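Local coordinates for hemolysin II regulatory protein (PDB 2JJ7) that probably binds DNA as a dimeric TetR-family transcriptional regulator, presumably acting on hemolysin II expression, at residues B[55-68]-B[114-128]. Sequence-based numbering, arbitrary orientation. Where two conformers were deposited one is given.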
ATOM      1  N   TYR B  55       9.335 -18.660 -14.341  1.00 33.82           N
ATOM      2  CA  TYR B  55       8.579 -17.854 -13.380  1.00 31.74           C
ATOM      3  C   TYR B  55       7.801 -18.723 -12.405  1.00 30.45           C
ATOM      4  O   TYR B  55       7.876 -18.508 -11.203  1.00 30.76           O
ATOM      5  CB  TYR B  55       7.626 -16.954 -14.133  1.00 30.07           C
ATOM      6  CG  TYR B  55       6.904 -15.911 -13.306  1.00 31.76           C
ATOM      7  CD1 TYR B  55       5.539 -16.016 -13.093  1.00 30.58           C
ATOM      8  CD2 TYR B  55       7.568 -14.792 -12.798  1.00 28.11           C
ATOM      9  CE1 TYR B  55       4.849 -15.072 -12.386  1.00 29.98           C
ATOM     10  CE2 TYR B  55       6.870 -13.818 -12.066  1.00 27.47           C
ATOM     11  CZ  TYR B  55       5.507 -13.978 -11.880  1.00 23.94           C
ATOM     12  OH  TYR B  55       4.752 -13.070 -11.207  1.00 24.29           O
ATOM     13  N   TYR B  56       7.069 -19.707 -12.931  1.00 31.58           N
ATOM     14  CA  TYR B  56       6.363 -20.670 -12.088  0.50 32.52           C
ATOM     15  C   TYR B  56       7.340 -21.327 -11.109  1.00 32.03           C
ATOM     16  O   TYR B  56       7.060 -21.403  -9.914  1.00 33.25           O
ATOM     17  CB  TYR B  56       5.656 -21.750 -12.920  0.50 32.50           C
ATOM     18  CG  TYR B  56       4.441 -21.300 -13.719  0.50 34.11           C
ATOM     19  CD1 TYR B  56       3.811 -20.079 -13.480  0.50 31.21           C
ATOM     20  CD2 TYR B  56       3.900 -22.127 -14.694  0.50 32.11           C
ATOM     21  CE1 TYR B  56       2.693 -19.692 -14.221  0.50 27.17           C
ATOM     22  CE2 TYR B  56       2.793 -21.753 -15.424  0.50 29.37           C
ATOM     23  CZ  TYR B  56       2.194 -20.545 -15.196  0.50 28.77           C
ATOM     24  OH  TYR B  56       1.085 -20.210 -15.952  0.50 32.08           O
ATOM     25  N   GLU B  57       8.486 -21.777 -11.614  1.00 31.27           N
ATOM     26  CA  GLU B  57       9.478 -22.448 -10.785  1.00 30.97           C
ATOM     27  C   GLU B  57      10.078 -21.520  -9.718  1.00 30.90           C
ATOM     28  O   GLU B  57      10.467 -21.978  -8.643  1.00 30.01           O
ATOM     29  CB  GLU B  57      10.576 -23.067 -11.653  1.00 30.13           C
ATOM     30  CG  GLU B  57      10.134 -24.267 -12.479  1.00 34.88           C
ATOM     31  CD  GLU B  57       9.571 -25.406 -11.637  1.00 40.70           C
ATOM     32  OE1 GLU B  57      10.125 -25.706 -10.560  1.00 40.32           O
ATOM     33  OE2 GLU B  57       8.562 -25.997 -12.056  1.00 44.88           O
ATOM     34  N   VAL B  58      10.129 -20.222 -10.019  1.00 30.28           N
ATOM     35  CA  VAL B  58      10.587 -19.210  -9.062  1.00 30.35           C
ATOM     36  C   VAL B  58       9.627 -19.110  -7.875  1.00 29.64           C
ATOM     37  O   VAL B  58      10.061 -19.143  -6.721  1.00 30.17           O
ATOM     38  CB  VAL B  58      10.791 -17.825  -9.723  1.00 30.30           C
ATOM     39  CG1 VAL B  58      10.854 -16.709  -8.666  1.00 24.42           C
ATOM     40  CG2 VAL B  58      12.071 -17.842 -10.536  1.00 32.17           C
ATOM     41  N   PHE B  59       8.330 -19.020  -8.162  1.00 29.49           N
ATOM     42  CA  PHE B  59       7.301 -19.039  -7.110  1.00 30.13           C
ATOM     43  C   PHE B  59       7.322 -20.338  -6.293  1.00 30.35           C
ATOM     44  O   PHE B  59       7.193 -20.306  -5.076  1.00 30.44           O
ATOM     45  CB  PHE B  59       5.916 -18.747  -7.696  1.00 28.99           C
ATOM     46  CG  PHE B  59       5.527 -17.288  -7.586  1.00 27.12           C
ATOM     47  CD1 PHE B  59       4.947 -16.803  -6.418  1.00 21.67           C
ATOM     48  CD2 PHE B  59       5.759 -16.405  -8.640  1.00 25.54           C
ATOM     49  CE1 PHE B  59       4.588 -15.427  -6.291  1.00 23.17           C
ATOM     50  CE2 PHE B  59       5.408 -15.050  -8.536  1.00 20.70           C
ATOM     51  CZ  PHE B  59       4.823 -14.564  -7.350  1.00 24.77           C
ATOM     52  N   LYS B  60       7.527 -21.462  -6.979  1.00 28.12           N
ATOM     53  CA  LYS B  60       7.628 -22.771  -6.344  1.00 29.27           C
ATOM     54  C   LYS B  60       8.849 -22.860  -5.414  1.00 29.67           C
ATOM     55  O   LYS B  60       8.714 -23.307  -4.287  1.00 31.09           O
ATOM     56  CB  LYS B  60       7.693 -23.865  -7.418  1.00 26.70           C
ATOM     57  CG  LYS B  60       7.577 -25.283  -6.912  1.00 29.42           C
ATOM     58  CD  LYS B  60       7.788 -26.252  -8.060  1.00 36.90           C
ATOM     59  CE  LYS B  60       7.408 -27.675  -7.682  1.00 43.68           C
ATOM     60  NZ  LYS B  60       7.776 -28.643  -8.755  1.00 44.57           N
ATOM     61  N   LYS B  61      10.024 -22.437  -5.890  1.00 29.49           N
ATOM     62  CA  LYS B  61      11.248 -22.512  -5.090  1.00 28.77           C
ATOM     63  C   LYS B  61      11.270 -21.504  -3.944  1.00 29.72           C
ATOM     64  O   LYS B  61      11.670 -21.851  -2.834  1.00 30.17           O
ATOM     65  CB  LYS B  61      12.512 -22.330  -5.946  1.00 27.82           C
ATOM     66  CG  LYS B  61      13.785 -22.650  -5.157  1.00 30.18           C
ATOM     67  CD  LYS B  61      15.020 -22.727  -6.002  1.00 38.12           C
ATOM     68  CE  LYS B  61      16.240 -23.089  -5.156  1.00 42.62           C
ATOM     69  NZ  LYS B  61      16.200 -24.469  -4.580  1.00 45.61           N
ATOM     70  N   TYR B  62      10.841 -20.270  -4.208  1.00 27.83           N
ATOM     71  CA  TYR B  62      11.021 -19.184  -3.239  1.00 28.21           C
ATOM     72  C   TYR B  62       9.741 -18.714  -2.564  1.00 29.81           C
ATOM     73  O   TYR B  62       9.779 -17.838  -1.695  1.00 29.87           O
ATOM     74  CB  TYR B  62      11.779 -18.002  -3.866  1.00 26.95           C
ATOM     75  CG  TYR B  62      13.123 -18.395  -4.428  1.00 29.07           C
ATOM     76  CD1 TYR B  62      14.175 -18.761  -3.578  1.00 29.01           C
ATOM     77  CD2 TYR B  62      13.353 -18.416  -5.815  1.00 25.34           C
ATOM     78  CE1 TYR B  62      15.430 -19.140  -4.093  1.00 27.92           C
ATOM     79  CE2 TYR B  62      14.606 -18.794  -6.336  1.00 28.67           C
ATOM     80  CZ  TYR B  62      15.638 -19.157  -5.469  1.00 29.32           C
ATOM     81  OH  TYR B  62      16.875 -19.535  -5.965  1.00 24.14           O
ATOM     82  N   GLY B  63       8.608 -19.315  -2.930  1.00 31.66           N
ATOM     83  CA  GLY B  63       7.357 -19.024  -2.236  1.00 31.78           C
ATOM     84  C   GLY B  63       7.226 -19.925  -1.016  1.00 33.54           C
ATOM     85  O   GLY B  63       8.220 -20.468  -0.517  1.00 33.58           O
ATOM     86  N   LEU B  64       5.999 -20.108  -0.546  1.00 32.13           N
ATOM     87  CA  LEU B  64       5.734 -20.994   0.578  1.00 34.59           C
ATOM     88  C   LEU B  64       6.013 -22.472   0.252  1.00 36.26           C
ATOM     89  O   LEU B  64       5.633 -22.967  -0.813  1.00 35.58           O
ATOM     90  CB  LEU B  64       4.289 -20.791   1.053  1.00 35.23           C
ATOM     91  CG  LEU B  64       3.958 -19.313   1.325  1.00 35.89           C
ATOM     92  CD1 LEU B  64       2.459 -19.089   1.425  1.00 33.30           C
ATOM     93  CD2 LEU B  64       4.689 -18.793   2.570  1.00 37.78           C
ATOM     94  N   ALA B  65       6.682 -23.167   1.171  1.00 37.50           N
ATOM     95  CA  ALA B  65       6.953 -24.594   1.018  1.00 39.68           C
ATOM     96  C   ALA B  65       5.662 -25.417   0.964  1.00 41.40           C
ATOM     97  O   ALA B  65       5.596 -26.454   0.290  1.00 40.69           O
ATOM     98  CB  ALA B  65       7.842 -25.084   2.142  1.00 40.73           C
ATOM     99  N   ASN B  66       4.646 -24.941   1.680  1.00 41.67           N
ATOM    100  CA  ASN B  66       3.343 -25.602   1.787  1.00 42.88           C
ATOM    101  C   ASN B  66       2.275 -24.553   2.009  1.00 42.26           C
ATOM    102  O   ASN B  66       2.549 -23.492   2.572  1.00 41.74           O
ATOM    103  CB  ASN B  66       3.303 -26.534   2.996  1.00 43.77           C
ATOM    104  CG  ASN B  66       4.569 -27.352   3.151  1.00 47.97           C
ATOM    105  OD1 ASN B  66       4.795 -28.309   2.406  1.00 44.44           O
ATOM    106  ND2 ASN B  66       5.408 -26.974   4.123  1.00 51.75           N
ATOM    107  N   GLU B  67       1.055 -24.854   1.583  1.00 42.81           N
ATOM    108  CA  GLU B  67      -0.093 -24.024   1.933  1.00 44.33           C
ATOM    109  C   GLU B  67      -0.111 -23.836   3.449  1.00 43.54           C
ATOM    110  O   GLU B  67       0.159 -24.772   4.201  1.00 43.68           O
ATOM    111  CB  GLU B  67      -1.387 -24.650   1.429  1.00 43.76           C
ATOM    112  CG  GLU B  67      -1.350 -24.915  -0.075  1.00 50.24           C
ATOM    113  CD  GLU B  67      -2.724 -25.086  -0.690  1.00 62.41           C
ATOM    114  OE1 GLU B  67      -3.644 -25.577   0.012  1.00 65.68           O
ATOM    115  OE2 GLU B  67      -2.875 -24.724  -1.882  1.00 60.06           O
ATOM    116  N   LEU B  68      -0.367 -22.614   3.898  1.00 42.35           N
ATOM    117  CA  LEU B  68      -0.323 -22.344   5.329  1.00 40.98           C
ATOM    118  C   LEU B  68      -1.577 -22.888   5.999  1.00 40.16           C
ATOM    119  O   LEU B  68      -2.630 -22.955   5.362  1.00 39.85           O
ATOM    120  CB  LEU B  68      -0.137 -20.844   5.592  1.00 41.01           C
ATOM    121  CG  LEU B  68       1.174 -20.249   5.043  1.00 39.75           C
ATOM    122  CD1 LEU B  68       1.146 -18.759   5.206  1.00 38.90           C
ATOM    123  CD2 LEU B  68       2.409 -20.855   5.732  1.00 39.95           C
ATOM    124  N   ARG B 114      -1.332 -15.908 -15.264  1.00 37.35           N
ATOM    125  CA  ARG B 114      -0.443 -16.754 -14.461  1.00 37.12           C
ATOM    126  C   ARG B 114      -0.981 -17.062 -13.061  1.00 38.36           C
ATOM    127  O   ARG B 114      -0.451 -17.946 -12.369  1.00 39.77           O
ATOM    128  CB  ARG B 114       0.937 -16.100 -14.331  1.00 36.52           C
ATOM    129  CG  ARG B 114       1.614 -15.785 -15.646  1.00 36.69           C
ATOM    130  CD  ARG B 114       2.885 -14.960 -15.462  1.00 39.85           C
ATOM    131  NE  ARG B 114       2.642 -13.604 -14.964  1.00 41.40           N
ATOM    132  CZ  ARG B 114       2.307 -12.556 -15.718  1.00 43.27           C
ATOM    133  NH1 ARG B 114       2.142 -12.674 -17.034  1.00 41.24           N
ATOM    134  NH2 ARG B 114       2.124 -11.378 -15.142  1.00 42.15           N
ATOM    135  N   LEU B 115      -2.025 -16.347 -12.646  1.00 37.40           N
ATOM    136  CA  LEU B 115      -2.485 -16.376 -11.256  1.00 38.92           C
ATOM    137  C   LEU B 115      -2.796 -17.771 -10.736  1.00 38.47           C
ATOM    138  O   LEU B 115      -2.286 -18.185  -9.696  1.00 38.81           O
ATOM    139  CB  LEU B 115      -3.706 -15.469 -11.043  1.00 37.84           C
ATOM    140  CG  LEU B 115      -4.250 -15.379  -9.602  1.00 40.93           C
ATOM    141  CD1 LEU B 115      -3.192 -14.950  -8.592  1.00 34.34           C
ATOM    142  CD2 LEU B 115      -5.451 -14.433  -9.529  1.00 39.15           C
ATOM    143  N   GLU B 116      -3.645 -18.473 -11.471  1.00 38.60           N
ATOM    144  CA  GLU B 116      -4.143 -19.778 -11.083  1.00 39.37           C
ATOM    145  C   GLU B 116      -3.003 -20.756 -10.759  1.00 39.66           C
ATOM    146  O   GLU B 116      -3.081 -21.486  -9.769  1.00 39.82           O
ATOM    147  CB  GLU B 116      -5.043 -20.308 -12.203  1.00 38.14           C
ATOM    148  CG  GLU B 116      -5.567 -21.734 -12.023  1.00 42.74           C
ATOM    149  CD  GLU B 116      -6.558 -22.147 -13.122  1.00 45.86           C
ATOM    150  OE1 GLU B 116      -7.049 -21.266 -13.866  1.00 44.18           O
ATOM    151  OE2 GLU B 116      -6.849 -23.354 -13.236  1.00 50.86           O
ATOM    152  N   LYS B 117      -1.953 -20.769 -11.587  1.00 39.49           N
ATOM    153  CA  LYS B 117      -0.831 -21.696 -11.385  1.00 39.54           C
ATOM    154  C   LYS B 117       0.094 -21.338 -10.234  1.00 37.33           C
ATOM    155  O   LYS B 117       0.605 -22.227  -9.564  1.00 37.25           O
ATOM    156  CB  LYS B 117       0.002 -21.863 -12.661  1.00 39.22           C
ATOM    157  CG  LYS B 117      -0.658 -22.714 -13.725  1.00 44.68           C
ATOM    158  CD  LYS B 117      -0.956 -24.127 -13.236  1.00 54.23           C
ATOM    159  CE  LYS B 117      -1.821 -24.869 -14.245  1.00 59.79           C
ATOM    160  NZ  LYS B 117      -2.470 -26.065 -13.650  1.00 66.12           N
ATOM    161  N   ILE B 118       0.332 -20.046 -10.025  1.00 38.00           N
ATOM    162  CA  ILE B 118       1.248 -19.595  -8.966  1.00 37.09           C
ATOM    163  C   ILE B 118       0.561 -19.468  -7.606  1.00 38.12           C
ATOM    164  O   ILE B 118       1.229 -19.467  -6.579  1.00 38.66           O
ATOM    165  CB  ILE B 118       1.953 -18.247  -9.322  1.00 39.33           C
ATOM    166  CG1 ILE B 118       0.925 -17.123  -9.481  1.00 35.72           C
ATOM    167  CG2 ILE B 118       2.839 -18.396 -10.575  1.00 35.77           C
ATOM    168  CD1 ILE B 118       1.524 -15.749  -9.437  1.00 36.26           C
ATOM    169  N   LYS B 119      -0.769 -19.386  -7.602  1.00 36.79           N
ATOM    170  CA  LYS B 119      -1.526 -19.110  -6.375  1.00 37.03           C
ATOM    171  C   LYS B 119      -1.141 -19.980  -5.169  1.00 36.25           C
ATOM    172  O   LYS B 119      -0.980 -19.442  -4.075  1.00 38.91           O
ATOM    173  CB  LYS B 119      -3.036 -19.223  -6.624  1.00 37.14           C
ATOM    174  CG  LYS B 119      -3.871 -18.455  -5.629  1.00 39.23           C
ATOM    175  CD  LYS B 119      -5.364 -18.702  -5.824  1.00 43.85           C
ATOM    176  CE  LYS B 119      -6.157 -17.472  -5.398  1.00 50.59           C
ATOM    177  NZ  LYS B 119      -7.580 -17.778  -5.058  1.00 52.62           N
ATOM    178  N   PRO B 120      -1.040 -21.327  -5.348  1.00 35.61           N
ATOM    179  CA  PRO B 120      -0.701 -22.176  -4.199  1.00 34.24           C
ATOM    180  C   PRO B 120       0.622 -21.825  -3.533  1.00 33.70           C
ATOM    181  O   PRO B 120       0.820 -22.152  -2.365  1.00 34.38           O
ATOM    182  CB  PRO B 120      -0.629 -23.583  -4.798  1.00 34.78           C
ATOM    183  CG  PRO B 120      -1.524 -23.527  -5.980  1.00 33.34           C
ATOM    184  CD  PRO B 120      -1.379 -22.142  -6.535  1.00 33.78           C
ATOM    185  N   TYR B 121       1.508 -21.157  -4.255  1.00 33.09           N
ATOM    186  CA  TYR B 121       2.844 -20.881  -3.735  1.00 33.78           C
ATOM    187  C   TYR B 121       3.009 -19.592  -2.914  1.00 34.28           C
ATOM    188  O   TYR B 121       4.076 -19.337  -2.366  1.00 34.46           O
ATOM    189  CB  TYR B 121       3.855 -20.958  -4.861  1.00 33.04           C
ATOM    190  CG  TYR B 121       3.807 -22.282  -5.595  1.00 33.91           C
ATOM    191  CD1 TYR B 121       3.405 -22.346  -6.921  1.00 31.53           C
ATOM    192  CD2 TYR B 121       4.130 -23.476  -4.943  1.00 27.42           C
ATOM    193  CE1 TYR B 121       3.366 -23.572  -7.600  1.00 38.44           C
ATOM    194  CE2 TYR B 121       4.086 -24.696  -5.604  1.00 29.39           C
ATOM    195  CZ  TYR B 121       3.703 -24.739  -6.927  1.00 35.44           C
ATOM    196  OH  TYR B 121       3.661 -25.952  -7.571  1.00 42.88           O
ATOM    197  N   PHE B 122       1.957 -18.788  -2.815  1.00 34.51           N
ATOM    198  CA  PHE B 122       2.020 -17.574  -1.993  1.00 33.86           C
ATOM    199  C   PHE B 122       0.657 -16.917  -1.799  1.00 34.02           C
ATOM    200  O   PHE B 122       0.162 -16.811  -0.677  1.00 32.93           O
ATOM    201  CB  PHE B 122       3.016 -16.543  -2.569  1.00 35.09           C
ATOM    202  CG  PHE B 122       3.316 -15.416  -1.618  1.00 33.85           C
ATOM    203  CD1 PHE B 122       4.378 -15.512  -0.728  1.00 33.71           C
ATOM    204  CD2 PHE B 122       2.496 -14.282  -1.575  1.00 37.37           C
ATOM    205  CE1 PHE B 122       4.651 -14.481   0.180  1.00 39.04           C
ATOM    206  CE2 PHE B 122       2.746 -13.247  -0.673  1.00 40.30           C
ATOM    207  CZ  PHE B 122       3.829 -13.349   0.213  1.00 37.46           C
ATOM    208  N   ILE B 123       0.056 -16.487  -2.902  1.00 33.02           N
ATOM    209  CA  ILE B 123      -1.137 -15.645  -2.850  1.00 35.70           C
ATOM    210  C   ILE B 123      -2.335 -16.328  -2.176  1.00 37.67           C
ATOM    211  O   ILE B 123      -3.102 -15.667  -1.459  1.00 38.76           O
ATOM    212  CB  ILE B 123      -1.501 -15.102  -4.249  1.00 35.59           C
ATOM    213  CG1 ILE B 123      -0.472 -14.064  -4.680  1.00 34.86           C
ATOM    214  CG2 ILE B 123      -2.919 -14.484  -4.264  1.00 37.14           C
ATOM    215  CD1 ILE B 123      -0.345 -13.867  -6.200  1.00 32.92           C
ATOM    216  N   GLY B 124      -2.497 -17.635  -2.415  1.00 38.42           N
ATOM    217  CA  GLY B 124      -3.597 -18.401  -1.830  1.00 37.99           C
ATOM    218  C   GLY B 124      -3.632 -18.257  -0.317  1.00 39.29           C
ATOM    219  O   GLY B 124      -4.682 -17.966   0.263  1.00 41.70           O
ATOM    220  N   SER B 125      -2.478 -18.438   0.321  1.00 37.75           N
ATOM    221  CA  SER B 125      -2.369 -18.350   1.770  1.00 36.87           C
ATOM    222  C   SER B 125      -2.427 -16.899   2.260  1.00 38.06           C
ATOM    223  O   SER B 125      -2.986 -16.613   3.332  1.00 35.00           O
ATOM    224  CB  SER B 125      -1.082 -19.010   2.249  1.00 38.13           C
ATOM    225  OG  SER B 125      -1.112 -20.410   2.013  1.00 38.26           O
ATOM    226  N   PHE B 126      -1.861 -15.992   1.460  1.00 37.06           N
ATOM    227  CA  PHE B 126      -1.924 -14.560   1.734  1.00 37.73           C
ATOM    228  C   PHE B 126      -3.378 -14.063   1.795  1.00 37.66           C
ATOM    229  O   PHE B 126      -3.702 -13.155   2.561  1.00 39.16           O
ATOM    230  CB  PHE B 126      -1.094 -13.769   0.697  1.00 34.48           C
ATOM    231  CG  PHE B 126      -0.748 -12.367   1.143  1.00 39.00           C
ATOM    232  CD1 PHE B 126      -1.483 -11.277   0.692  1.00 38.99           C
ATOM    233  CD2 PHE B 126       0.301 -12.138   2.044  1.00 35.64           C
ATOM    234  CE1 PHE B 126      -1.180  -9.974   1.122  1.00 40.81           C
ATOM    235  CE2 PHE B 126       0.627 -10.826   2.474  1.00 40.18           C
ATOM    236  CZ  PHE B 126      -0.110  -9.743   2.011  1.00 37.57           C
ATOM    237  N   GLU B 127      -4.243 -14.667   0.985  1.00 37.19           N
ATOM    238  CA  GLU B 127      -5.681 -14.324   0.952  1.00 38.31           C
ATOM    239  C   GLU B 127      -6.476 -14.675   2.233  1.00 39.40           C
ATOM    240  O   GLU B 127      -7.669 -14.390   2.323  1.00 39.27           O
ATOM    241  CB  GLU B 127      -6.345 -14.947  -0.266  1.00 35.44           C
ATOM    242  CG  GLU B 127      -6.176 -14.086  -1.503  1.00 37.39           C
ATOM    243  CD  GLU B 127      -6.731 -14.713  -2.759  1.00 43.18           C
ATOM    244  OE1 GLU B 127      -7.256 -15.844  -2.694  1.00 45.42           O
ATOM    245  OE2 GLU B 127      -6.631 -14.065  -3.824  1.00 44.54           O
ATOM    246  N   GLN B 128      -5.816 -15.291   3.211  1.00 37.02           N
ATOM    247  CA  GLN B 128      -6.457 -15.553   4.499  1.00 37.34           C
ATOM    248  C   GLN B 128      -6.750 -14.249   5.238  1.00 37.13           C
ATOM    249  O   GLN B 128      -7.581 -14.226   6.133  1.00 38.04           O
ATOM    250  CB  GLN B 128      -5.582 -16.418   5.390  1.00 36.52           C
ATOM    251  CG  GLN B 128      -5.674 -17.901   5.151  1.00 37.74           C
ATOM    252  CD  GLN B 128      -4.978 -18.672   6.254  1.00 44.03           C
ATOM    253  OE1 GLN B 128      -5.238 -18.446   7.439  1.00 39.15           O
ATOM    254  NE2 GLN B 128      -4.080 -19.574   5.878  1.00 44.92           N
TER
HETATM  255  O   HOH W   1       3.078 -23.770  -1.152  1.00 37.24           O
HETATM  256  O   HOH W   2      -3.750 -21.164   3.555  1.00 36.86           O
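Y121 lays its ring against K60 and F59 of helix 51-62 in this TetR-family regulator. The contact joins that helix, and the loop after it, to the short helical turns 115-118 and 123-126 of the C-terminal region. Helix 51-62 follows the predicted helix-turn-helix (29-48), so the contact probably ties the DNA-binding end to the C-terminal domain, as in TetR relatives. CA of K60 sits over one face of the Y121 ring, 4.0 Å from its centroid, in a CH-pi contact. The extended K60 side chain runs beside the ring and points the same way. CB of Y121 also packs against F59 O.

With CG anti to the carbonyl carbon (chi1 -71°), the Y56 ring reaches across to K117 and I118 in the conformer described. There K117 CB lies over one ring face, R114 CB meets the edge near the ring plane, and I118 CG2 touches Y56 CD1 at 3.5 Å.

I118 CG2 also reaches F59, and CD1 stands over one face of its ring, 4.2 Å from the centroid. F122 CB meets the edge of that same ring. Y55 OH and R114 NE share E107 of helix 98-109 as partner.

Past the helix, L64 N donates to Y121 O at 2.8 Å. A water donates to both L64 O and P120 O. Farther along, L64 CD1 packs on S125 CB, and L68 N gives S125 OG a nearly straight hydrogen bond of 3.0 Å (178° at the hydrogen).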